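PDB 4GNX: putative uncharacterized protein from Ustilago maydis, which probably serves as the small, OB-fold subunit of replication protein A, the heterotrimeric complex that binds single-stranded DNA. Local coordinates for residues A[48-51]-A[52-55]. Numbering follows the deposited sequence.
Sequences AMTP and DSDV
Met49 and Ser53 meet in a local contact across a turn on the protein surface, where the chain leaves strand 44-48 and reverses on its way to strand 60-68. The backbone evidence for the reversal is the distance of 6.2 Å from Thr50 CA to Ser53 CA. Across the turn, Met49 CG lies 3.6 Å from Ser53 CB. Deeper, toward the sheet, Met49 SD comes within 4.2 Å of Val55 CG2, an apolar contact. The methionine chain is bent at both chi2 and chi3, which folds the thioether back instead of extending it. In the OB fold expected of a replication factor A protein 3, this loop follows a strand of the curled beta-sheet, and the inner side of the turn faces that sheet: Met49 and Val55 both touch Leu35 of strand 34-39 and Ile79 of strand 73-81. Polar groups also gather on the outer part. Ser53 OG donates a hydrogen bond to Asp52 O, 2.6 Å away, coming from above the carbonyl plane, 38° out of it and not on a lone pair, with a C=O...OG angle of 97°. Thr50 and Asp52 run side by side, the threonine methyl CG2, anti to its own backbone N, lying alongside the carboxylate.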
ATOM      1  N   ALA A  48      21.187  11.825 -28.484  1.00 45.32           N
ATOM      2  CA  ALA A  48      21.170  12.300 -29.855  1.00 46.76           C
ATOM      3  C   ALA A  48      19.776  12.055 -30.381  1.00 46.91           C
ATOM      4  O   ALA A  48      19.309  10.913 -30.452  1.00 46.68           O
ATOM      5  CB  ALA A  48      22.213  11.589 -30.704  1.00 46.95           C
ATOM      6  N   MET A  49      19.113  13.143 -30.740  1.00 48.62           N
ATOM      7  CA  MET A  49      17.705  13.137 -31.057  1.00 48.85           C
ATOM      8  C   MET A  49      17.426  13.016 -32.562  1.00 51.12           C
ATOM      9  O   MET A  49      18.176  13.540 -33.395  1.00 53.23           O
ATOM     10  CB  MET A  49      17.092  14.419 -30.487  1.00 50.66           C
ATOM     11  CG  MET A  49      15.679  14.286 -29.934  1.00 52.06           C
ATOM     12  SD  MET A  49      15.418  12.995 -28.696  1.00 49.62           S
ATOM     13  CE  MET A  49      16.837  13.293 -27.640  1.00 47.01           C
ATOM     14  N   THR A  50      16.345  12.305 -32.885  1.00 50.97           N
ATOM     15  CA  THR A  50      15.758  12.255 -34.227  1.00 53.99           C
ATOM     16  C   THR A  50      15.402  13.668 -34.722  1.00 57.78           C
ATOM     17  O   THR A  50      15.004  14.525 -33.930  1.00 57.37           O
ATOM     18  CB  THR A  50      14.505  11.332 -34.220  1.00 53.10           C
ATOM     19  OG1 THR A  50      14.929   9.975 -34.170  1.00 50.93           O
ATOM     20  CG2 THR A  50      13.648  11.478 -35.458  1.00 57.81           C
ATOM     21  N   PRO A  51      15.569  13.921 -36.030  1.00 62.28           N
ATOM     22  CA  PRO A  51      15.156  15.175 -36.660  1.00 68.36           C
ATOM     23  C   PRO A  51      13.787  15.706 -36.210  1.00 71.79           C
ATOM     24  O   PRO A  51      13.666  16.876 -35.841  1.00 72.61           O
ATOM     25  CB  PRO A  51      15.132  14.819 -38.145  1.00 70.48           C
ATOM     26  CG  PRO A  51      16.181  13.771 -38.277  1.00 68.15           C
ATOM     27  CD  PRO A  51      16.371  13.101 -36.950  1.00 63.31           C
ATOM     28  N   ASP A  52      12.766  14.863 -36.244  1.00 76.13           N
ATOM     29  CA  ASP A  52      11.465  15.276 -35.726  1.00 82.58           C
ATOM     30  C   ASP A  52      11.314  14.924 -34.247  1.00 82.83           C
ATOM     31  O   ASP A  52      11.092  13.758 -33.884  1.00 80.96           O
ATOM     32  CB  ASP A  52      10.303  14.723 -36.564  1.00 87.29           C
ATOM     33  CG  ASP A  52      10.545  13.306 -37.060  1.00 86.62           C
ATOM     34  OD1 ASP A  52      10.738  12.381 -36.236  1.00 80.62           O
ATOM     35  OD2 ASP A  52      10.517  13.128 -38.295  1.00 91.78           O
ATOM     36  N   SER A  53      11.471  15.941 -33.400  1.00 84.99           N
ATOM     37  CA  SER A  53      11.238  15.820 -31.961  1.00 83.23           C
ATOM     38  C   SER A  53      10.991  17.206 -31.369  1.00 89.38           C
ATOM     39  O   SER A  53      11.804  18.110 -31.558  1.00 90.24           O
ATOM     40  CB  SER A  53      12.416  15.131 -31.279  1.00 76.62           C
ATOM     41  OG  SER A  53      12.580  13.811 -31.779  1.00 73.95           O
ATOM     42  N   ASP A  54       9.853  17.376 -30.691  1.00 94.78           N
ATOM     43  CA  ASP A  54       9.511  18.656 -30.044  1.00 98.30           C
ATOM     44  C   ASP A  54       9.729  18.595 -28.529  1.00 93.34           C
ATOM     45  O   ASP A  54       9.016  19.244 -27.745  1.00 95.75           O
ATOM     46  CB  ASP A  54       8.085  19.133 -30.406  1.00106.90           C
ATOM     47  CG  ASP A  54       6.977  18.181 -29.920  1.00110.64           C
ATOM     48  OD1 ASP A  54       5.814  18.372 -30.356  1.00114.61           O
ATOM     49  OD2 ASP A  54       7.249  17.257 -29.113  1.00107.78           O
ATOM     50  N   VAL A  55      10.726  17.797 -28.145  1.00 84.96           N
ATOM     51  CA  VAL A  55      11.175  17.635 -26.762  1.00 81.12           C
ATOM     52  C   VAL A  55      11.315  18.975 -26.027  1.00 82.33           C
ATOM     53  O   VAL A  55      10.961  19.087 -24.858  1.00 82.71           O
ATOM     54  CB  VAL A  55      12.508  16.840 -26.710  1.00 80.21           C
ATOM     55  CG1 VAL A  55      13.136  16.888 -25.328  1.00 79.42           C
ATOM     56  CG2 VAL A  55      12.301  15.391 -27.130  1.00 77.47           C
TER